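Local coordinates for protein pectinesterase A (Erwinia chrysanthemi, PDB 2NTP) that hydrolyses the methyl esters of pectin's galacturonate chains, releasing methanol, an early step in the soft rotting of plant tissue, at residues 142-147 with 163-168; 55-60 with 96-101. All coordinates share one frame; numbering follows the deposited sequence.

Contact 1: 142-147 with 163-168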
ATOM      1  N   ALA A 142       8.779   1.327  -9.730  1.00  7.85           N
ATOM      2  CA  ALA A 142       7.678   2.276  -9.583  1.00  7.51           C
ATOM      3  C   ALA A 142       8.002   3.273  -8.477  1.00  7.18           C
ATOM      4  O   ALA A 142       8.306   2.878  -7.352  1.00  7.15           O
ATOM      5  CB  ALA A 142       6.375   1.542  -9.275  1.00  7.50           C
ATOM      6  N   TYR A 143       7.916   4.560  -8.798  1.00  7.09           N
ATOM      7  CA  TYR A 143       8.376   5.619  -7.898  1.00  7.20           C
ATOM      8  C   TYR A 143       7.233   6.562  -7.555  1.00  7.07           C
ATOM      9  O   TYR A 143       6.581   7.107  -8.445  1.00  6.97           O
ATOM     10  CB  TYR A 143       9.524   6.372  -8.581  1.00  7.50           C
ATOM     11  CG  TYR A 143      10.187   7.512  -7.822  1.00  8.25           C
ATOM     12  CD1 TYR A 143      10.129   7.615  -6.424  1.00  8.47           C
ATOM     13  CD2 TYR A 143      10.917   8.474  -8.521  1.00  9.23           C
ATOM     14  CE1 TYR A 143      10.763   8.680  -5.751  1.00  9.04           C
ATOM     15  CE2 TYR A 143      11.555   9.517  -7.864  1.00  9.54           C
ATOM     16  CZ  TYR A 143      11.476   9.619  -6.486  1.00  9.80           C
ATOM     17  OH  TYR A 143      12.124  10.662  -5.862  1.00  9.68           O
ATOM     18  N   PHE A 144       6.999   6.750  -6.260  1.00  7.22           N
ATOM     19  CA  PHE A 144       5.925   7.621  -5.793  1.00  7.15           C
ATOM     20  C   PHE A 144       6.500   8.674  -4.862  1.00  7.35           C
ATOM     21  O   PHE A 144       6.965   8.348  -3.773  1.00  7.84           O
ATOM     22  CB  PHE A 144       4.839   6.790  -5.101  1.00  7.22           C
ATOM     23  CG  PHE A 144       4.291   5.698  -5.969  1.00  7.21           C
ATOM     24  CD1 PHE A 144       4.941   4.466  -6.050  1.00  7.57           C
ATOM     25  CD2 PHE A 144       3.152   5.917  -6.741  1.00  7.68           C
ATOM     26  CE1 PHE A 144       4.451   3.451  -6.880  1.00  8.64           C
ATOM     27  CE2 PHE A 144       2.656   4.914  -7.570  1.00  8.11           C
ATOM     28  CZ  PHE A 144       3.312   3.679  -7.640  1.00  7.80           C
ATOM     29  N   LYS A 145       6.493   9.929  -5.308  1.00  7.87           N
ATOM     30  CA  LYS A 145       7.062  11.031  -4.524  1.00  8.31           C
ATOM     31  C   LYS A 145       6.001  12.073  -4.197  1.00  8.20           C
ATOM     32  O   LYS A 145       5.286  12.527  -5.090  1.00  8.14           O
ATOM     33  CB  LYS A 145       8.230  11.696  -5.260  1.00  8.89           C
ATOM     34  CG  LYS A 145       8.917  12.779  -4.421  1.00 11.08           C
ATOM     35  CD  LYS A 145      10.262  13.200  -4.966  1.00 15.54           C
ATOM     36  CE  LYS A 145      10.960  14.158  -4.007  1.00 15.97           C
ATOM     37  NZ  LYS A 145      11.514  13.475  -2.792  1.00 17.84           N
ATOM     38  N   ASP A 146       5.917  12.453  -2.921  1.00  8.19           N
ATOM     39  CA  ASP A 146       4.906  13.406  -2.456  1.00  8.34           C
ATOM     40  C   ASP A 146       3.514  12.922  -2.879  1.00  7.91           C
ATOM     41  O   ASP A 146       2.724  13.647  -3.496  1.00  7.64           O
ATOM     42  CB  ASP A 146       5.220  14.814  -2.976  1.00  8.87           C
ATOM     43  CG  ASP A 146       4.286  15.877  -2.419  1.00  9.87           C
ATOM     44  OD1 ASP A 146       3.888  15.793  -1.235  1.00 10.47           O
ATOM     45  OD2 ASP A 146       3.961  16.812  -3.185  1.00 12.19           O
ATOM     46  N   VAL A 147       3.229  11.667  -2.551  1.00  7.37           N
ATOM     47  CA  VAL A 147       1.952  11.045  -2.890  1.00  7.15           C
ATOM     48  C   VAL A 147       1.231  10.668  -1.598  1.00  6.75           C
ATOM     49  O   VAL A 147       1.867  10.293  -0.615  1.00  7.42           O
ATOM     50  CB  VAL A 147       2.156   9.793  -3.791  1.00  7.06           C
ATOM     51  CG1 VAL A 147       0.881   8.965  -3.906  1.00  8.39           C
ATOM     52  CG2 VAL A 147       2.635  10.209  -5.186  1.00  7.06           C
ATOM     53  N   SER A 163       9.525  -0.967  -5.573  1.00  7.69           N
ATOM     54  CA  SER A 163       8.815   0.302  -5.546  1.00  7.25           C
ATOM     55  C   SER A 163       9.451   1.188  -4.484  1.00  6.68           C
ATOM     56  O   SER A 163       9.990   0.692  -3.496  1.00  6.59           O
ATOM     57  CB  SER A 163       7.340   0.086  -5.229  1.00  7.38           C
ATOM     58  OG  SER A 163       7.216  -0.656  -4.036  1.00 10.06           O
ATOM     59  N   PHE A 164       9.382   2.495  -4.698  1.00  6.28           N
ATOM     60  CA  PHE A 164       9.963   3.451  -3.756  1.00  6.37           C
ATOM     61  C   PHE A 164       8.951   4.550  -3.488  1.00  6.15           C
ATOM     62  O   PHE A 164       8.397   5.134  -4.423  1.00  6.01           O
ATOM     63  CB  PHE A 164      11.275   4.021  -4.316  1.00  6.57           C
ATOM     64  CG  PHE A 164      11.937   5.047  -3.422  1.00  6.82           C
ATOM     65  CD1 PHE A 164      12.231   4.761  -2.091  1.00  7.80           C
ATOM     66  CD2 PHE A 164      12.289   6.294  -3.929  1.00  7.70           C
ATOM     67  CE1 PHE A 164      12.850   5.712  -1.268  1.00  8.57           C
ATOM     68  CE2 PHE A 164      12.916   7.251  -3.120  1.00  7.76           C
ATOM     69  CZ  PHE A 164      13.193   6.959  -1.788  1.00  7.97           C
ATOM     70  N   PHE A 165       8.694   4.792  -2.205  1.00  5.95           N
ATOM     71  CA  PHE A 165       7.742   5.797  -1.750  1.00  6.11           C
ATOM     72  C   PHE A 165       8.491   6.819  -0.916  1.00  6.38           C
ATOM     73  O   PHE A 165       9.158   6.468   0.056  1.00  6.34           O
ATOM     74  CB  PHE A 165       6.634   5.141  -0.924  1.00  6.54           C
ATOM     75  CG  PHE A 165       5.819   4.145  -1.699  1.00  6.40           C
ATOM     76  CD1 PHE A 165       6.284   2.842  -1.891  1.00  7.36           C
ATOM     77  CD2 PHE A 165       4.588   4.507  -2.236  1.00  7.62           C
ATOM     78  CE1 PHE A 165       5.539   1.920  -2.616  1.00  7.37           C
ATOM     79  CE2 PHE A 165       3.827   3.590  -2.959  1.00  8.12           C
ATOM     80  CZ  PHE A 165       4.307   2.295  -3.154  1.00  7.76           C
ATOM     81  N   SER A 166       8.377   8.081  -1.309  1.00  6.57           N
ATOM     82  CA  SER A 166       9.177   9.146  -0.719  1.00  7.11           C
ATOM     83  C   SER A 166       8.298  10.346  -0.399  1.00  7.03           C
ATOM     84  O   SER A 166       7.484  10.753  -1.229  1.00  7.09           O
ATOM     85  CB  SER A 166      10.282   9.544  -1.702  1.00  7.44           C
ATOM     86  OG  SER A 166      10.990  10.695  -1.273  1.00  9.03           O
ATOM     87  N   ASP A 167       8.470  10.910   0.800  1.00  7.03           N
ATOM     88  CA  ASP A 167       7.721  12.096   1.237  1.00  7.25           C
ATOM     89  C   ASP A 167       6.224  11.851   1.090  1.00  6.74           C
ATOM     90  O   ASP A 167       5.483  12.682   0.554  1.00  7.04           O
ATOM     91  CB  ASP A 167       8.150  13.355   0.458  1.00  7.82           C
ATOM     92  CG  ASP A 167       9.654  13.595   0.496  1.00  9.83           C
ATOM     93  OD1 ASP A 167      10.343  13.099   1.416  1.00 12.13           O
ATOM     94  OD2 ASP A 167      10.153  14.295  -0.410  1.00 13.14           O
ATOM     95  N   CYS A 168       5.790  10.700   1.587  0.50  5.67           N
ATOM     96  CA  CYS A 168       4.464  10.206   1.292  0.50  5.03           C
ATOM     97  C   CYS A 168       3.566  10.162   2.524  0.50  4.83           C
ATOM     98  O   CYS A 168       4.041  10.254   3.657  0.50  4.27           O
ATOM     99  CB  CYS A 168       4.566   8.838   0.606  0.50  5.11           C
ATOM    100  SG  CYS A 168       4.763   7.389   1.675  0.50  4.59           S
TER
HETATM  101  O   HOH W   1      12.862  11.046  -3.236  1.00 27.07           O

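Contact 2: 55-60 with 96-101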
ATOM      1  N   LEU A  55       5.710   5.661 -18.113  1.00 10.57           N
ATOM      2  CA  LEU A  55       4.631   6.639 -17.961  1.00 10.84           C
ATOM      3  C   LEU A  55       4.765   7.341 -16.622  1.00 10.58           C
ATOM      4  O   LEU A  55       5.096   6.701 -15.616  1.00 10.24           O
ATOM      5  CB  LEU A  55       3.256   5.972 -18.069  1.00 11.32           C
ATOM      6  CG  LEU A  55       2.058   6.893 -17.791  1.00 12.55           C
ATOM      7  CD1 LEU A  55       1.849   7.892 -18.932  1.00 14.50           C
ATOM      8  CD2 LEU A  55       0.804   6.094 -17.523  1.00 14.14           C
ATOM      9  N   HIS A  56       4.508   8.648 -16.622  1.00 10.25           N
ATOM     10  CA  HIS A  56       4.734   9.506 -15.452  1.00 10.32           C
ATOM     11  C   HIS A  56       3.598  10.504 -15.258  1.00 10.52           C
ATOM     12  O   HIS A  56       3.241  11.245 -16.179  1.00 10.52           O
ATOM     13  CB  HIS A  56       6.081  10.219 -15.576  1.00 10.14           C
ATOM     14  CG  HIS A  56       7.203   9.297 -15.932  1.00  9.85           C
ATOM     15  ND1 HIS A  56       7.917   8.594 -14.985  1.00  9.02           N
ATOM     16  CD2 HIS A  56       7.696   8.915 -17.134  1.00  9.39           C
ATOM     17  CE1 HIS A  56       8.819   7.843 -15.585  1.00  9.31           C
ATOM     18  NE2 HIS A  56       8.696   8.007 -16.891  1.00  9.16           N
ATOM     19  N   LEU A  57       3.026  10.494 -14.057  1.00 10.50           N
ATOM     20  CA  LEU A  57       1.950  11.409 -13.691  1.00 10.43           C
ATOM     21  C   LEU A  57       2.476  12.419 -12.687  1.00 10.79           C
ATOM     22  O   LEU A  57       3.178  12.048 -11.750  1.00 10.49           O
ATOM     23  CB  LEU A  57       0.758  10.648 -13.093  1.00 10.19           C
ATOM     24  CG  LEU A  57       0.164   9.473 -13.884  1.00  9.88           C
ATOM     25  CD1 LEU A  57      -0.982   8.824 -13.117  1.00  9.93           C
ATOM     26  CD2 LEU A  57      -0.314   9.927 -15.273  1.00 10.50           C
ATOM     27  N   LYS A  58       2.147  13.690 -12.904  1.00 11.35           N
ATOM     28  CA  LYS A  58       2.500  14.765 -11.982  1.00 12.48           C
ATOM     29  C   LYS A  58       1.266  15.607 -11.686  1.00 12.14           C
ATOM     30  O   LYS A  58       0.727  16.255 -12.583  1.00 12.37           O
ATOM     31  CB  LYS A  58       3.615  15.647 -12.568  1.00 12.48           C
ATOM     32  CG  LYS A  58       4.151  16.690 -11.596  1.00 13.95           C
ATOM     33  CD  LYS A  58       5.281  17.505 -12.214  1.00 15.85           C
ATOM     34  CE  LYS A  58       5.764  18.594 -11.263  1.00 17.92           C
ATOM     35  NZ  LYS A  58       6.985  19.287 -11.782  1.00 20.47           N
ATOM     36  N   GLY A  59       0.820  15.584 -10.433  1.00 12.35           N
ATOM     37  CA  GLY A  59      -0.311  16.390 -10.004  1.00 12.26           C
ATOM     38  C   GLY A  59       0.120  17.806  -9.683  1.00 12.59           C
ATOM     39  O   GLY A  59       1.287  18.050  -9.363  1.00 12.44           O
ATOM     40  N   GLU A  60      -0.827  18.738  -9.781  1.00 12.86           N
ATOM     41  CA  GLU A  60      -0.585  20.147  -9.456  1.00 13.23           C
ATOM     42  C   GLU A  60      -0.186  20.330  -7.989  1.00 12.99           C
ATOM     43  O   GLU A  60       0.666  21.164  -7.668  1.00 13.42           O
ATOM     44  CB  GLU A  60      -1.819  20.992  -9.800  1.00 13.21           C
ATOM     45  CG  GLU A  60      -1.682  22.482  -9.464  1.00 13.86           C
ATOM     46  CD  GLU A  60      -2.823  23.339  -9.996  1.00 14.53           C
ATOM     47  OE1 GLU A  60      -3.749  22.801 -10.648  1.00 14.83           O
ATOM     48  OE2 GLU A  60      -2.783  24.568  -9.759  1.00 17.29           O
ATOM     49  N   LYS A  96       6.587  -1.011 -16.225  1.00 10.83           N
ATOM     50  CA  LYS A  96       7.860  -0.657 -15.617  1.00 10.80           C
ATOM     51  C   LYS A  96       8.113   0.838 -15.696  1.00  9.92           C
ATOM     52  O   LYS A  96       7.574   1.519 -16.565  1.00  9.97           O
ATOM     53  CB  LYS A  96       8.999  -1.410 -16.307  1.00 11.13           C
ATOM     54  CG  LYS A  96       8.945  -2.903 -16.086  1.00 12.94           C
ATOM     55  CD  LYS A  96      10.022  -3.618 -16.862  1.00 17.13           C
ATOM     56  CE  LYS A  96       9.937  -5.116 -16.621  1.00 18.76           C
ATOM     57  NZ  LYS A  96       8.577  -5.640 -16.933  1.00 21.39           N
ATOM     58  N   ASP A  97       8.938   1.332 -14.774  1.00  9.53           N
ATOM     59  CA  ASP A  97       9.402   2.726 -14.767  1.00  8.93           C
ATOM     60  C   ASP A  97       8.277   3.755 -14.713  1.00  8.77           C
ATOM     61  O   ASP A  97       8.353   4.812 -15.346  1.00  8.76           O
ATOM     62  CB  ASP A  97      10.360   2.977 -15.936  1.00  8.96           C
ATOM     63  CG  ASP A  97      11.590   2.099 -15.865  1.00  8.89           C
ATOM     64  OD1 ASP A  97      12.289   2.134 -14.830  1.00  9.43           O
ATOM     65  OD2 ASP A  97      11.855   1.364 -16.834  1.00  9.77           O
ATOM     66  N   PHE A  98       7.239   3.431 -13.943  1.00  8.32           N
ATOM     67  CA  PHE A  98       6.157   4.361 -13.663  1.00  8.27           C
ATOM     68  C   PHE A  98       6.576   5.297 -12.544  1.00  8.00           C
ATOM     69  O   PHE A  98       7.274   4.880 -11.619  1.00  8.29           O
ATOM     70  CB  PHE A  98       4.893   3.604 -13.228  1.00  8.31           C
ATOM     71  CG  PHE A  98       3.755   4.509 -12.825  1.00  8.96           C
ATOM     72  CD1 PHE A  98       2.940   5.091 -13.795  1.00  9.56           C
ATOM     73  CD2 PHE A  98       3.508   4.801 -11.476  1.00  9.27           C
ATOM     74  CE1 PHE A  98       1.895   5.943 -13.436  1.00  9.35           C
ATOM     75  CE2 PHE A  98       2.465   5.659 -11.108  1.00  9.75           C
ATOM     76  CZ  PHE A  98       1.655   6.227 -12.086  1.00  9.41           C
ATOM     77  N   SER A  99       6.148   6.552 -12.622  1.00  7.87           N
ATOM     78  CA  SER A  99       6.219   7.445 -11.466  1.00  7.96           C
ATOM     79  C   SER A  99       4.952   8.272 -11.316  1.00  7.95           C
ATOM     80  O   SER A  99       4.303   8.621 -12.305  1.00  7.58           O
ATOM     81  CB  SER A  99       7.464   8.343 -11.501  1.00  8.34           C
ATOM     82  OG  SER A  99       7.380   9.349 -12.493  1.00  8.51           O
ATOM     83  N   ALA A 100       4.593   8.543 -10.063  1.00  7.89           N
ATOM     84  CA  ALA A 100       3.568   9.522  -9.737  1.00  7.99           C
ATOM     85  C   ALA A 100       4.144  10.514  -8.743  1.00  8.22           C
ATOM     86  O   ALA A 100       4.864  10.125  -7.816  1.00  7.89           O
ATOM     87  CB  ALA A 100       2.329   8.843  -9.158  1.00  8.06           C
ATOM     88  N   GLN A 101       3.829  11.793  -8.940  1.00  8.59           N
ATOM     89  CA  GLN A 101       4.290  12.851  -8.049  1.00  9.72           C
ATOM     90  C   GLN A 101       3.170  13.834  -7.720  1.00  9.50           C
ATOM     91  O   GLN A 101       2.358  14.157  -8.586  1.00  9.77           O
ATOM     92  CB  GLN A 101       5.472  13.611  -8.669  1.00  9.80           C
ATOM     93  CG  GLN A 101       6.063  14.677  -7.737  1.00 11.23           C
ATOM     94  CD  GLN A 101       7.084  15.579  -8.408  1.00 11.69           C
ATOM     95  OE1 GLN A 101       7.162  15.655  -9.634  1.00 14.20           O
ATOM     96  NE2 GLN A 101       7.873  16.275  -7.595  1.00 14.76           N
TER
HETATM   97  O   HOH W   2       5.002   3.081 -16.539  1.00  9.95           O
HETATM   98  O   HOH W   3       5.907  11.520 -12.123  1.00 12.31           O
HETATM   99  O   HOH W   4       8.958  17.436 -10.687  1.00 39.80           O

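Contact 1: 142-147 with 163-168
The Phe165 ring carries CD1 of Phe144 over one face, 3.4 Å from Phe165 CE2, and stacks with Phe185 of the following strand. The two planes of Phe144 and Phe165 are nearly parallel (9°) but slid apart, with ring centroids 4.8 Å apart, and carbonyl O of Phe164 lies at the edge of the Phe144 ring. Both rings take CG anti to the carbonyl carbon, so they point the same way on the inner face, where Leu133 packs against both. On the outer face Tyr143 and Phe164, each with CG anti to N, run side by side under Pro339 of the C-terminal tail; their rings barely overlap, and the Tyr143 edge meets CB of Ser166. Aromatic residues recurring at matching positions of successive coils belong to the right-handed parallel beta-helix, the pectinesterase fold, with 142-145 and 163-166 as in-register strands of consecutive coils. Main-chain bonds run from Phe164 N to Ala142 O, from Phe144 N to Phe164 O, from Ser166 N to Phe144 O and from Asp146 N to Ser166 O. Lys145, bent at chi4 (74°), brings NZ above the carboxylate plane of Asp167, 2.9 Å from Asp167 OD2, in a salt bridge; Asp167 OD1 is hydrogen-bonded to Asn187 ND2. One water joins Tyr143 OH, Lys145 NZ and Ser166 OG, while Cys168 beyond the corner is disulfide-bonded to Cys188.

Contact 2: 55-60 with 96-101
Parallel strand pairing joins 55-59 to 99-101 in the long sheet of the pectinesterase fold, far from the annotated catalytic and substrate sites. The pairing is tilted by only 6° and sets His56 beside Ser99, Leu57 beside Ala100 and Lys58 beside Gln101. Ser99 N bonds to Leu55 O and Leu57 N to Ser99 O, then Gln101 N to Leu57 O and Gly59 N to Gln101 O, each strand giving and taking in turn. The bond from Ser99 N to Leu55 O is the longest of the four, at 3.2 Å, where the chain enters the strand past Asp97.

On the face with His56, the Ser99 hydroxyl occupies the crowded position between N and the carbonyl carbon (chi1 72°). This brings Ser99 OG to the edge of the imidazole, 2.7 Å from His56 ND1; either atom could donate. NE2 of the same ring is bonded to Asn54 OD1, so both ring nitrogens are held and the rotation of the imidazole is fixed. His56 CE1 comes 3.1 Å from Asp97 O, and Pro342 packs on the ring. A water bridges Ser99 OG to Leu57 O.

Farther along this face the extended chains of Lys58 and Gln101, both with CG anti to N, lie alongside each other. Gln101 OE1 rests 3.6 Å from Lys58 CE, and a water links Gln101 OE1 to Lys58 NZ.

The opposite face is apolar: Phe98, with CG anti to the backbone N, crosses Leu57 obliquely and presents its ring edge to Leu57 CD1, which lies 3.8 Å from Phe98 CZ. Ile50 packs against Phe98, and Ile37 and Ile39 of the preceding strand against Leu57. Inward-facing aliphatic and aromatic side chains packed between the parallel strands of successive coils are typical of the right-handed parallel beta-helix.

From the N terminus, contact 2 comes first: the chain leaves 55-60, makes an excursion through strands 65-69 and 91-93, and returns at 96-101, closing a loop with 35 intervening residues. Contact 1 follows in series, neither nested nor crossed, and closes a shorter coil, with 15 residues between 142-147 and 163-168. Both lie in one parallel sheet, their centres about 10 Å apart, and strands 99-101 and 142-145 are neighbours there. Tyr143 stitches them, its N probably bonded to Phe98 O and its O to Ala100 N, while Val147 packs on Ala100. Four consecutive strands of the beta-helix wall are thus joined without a gap.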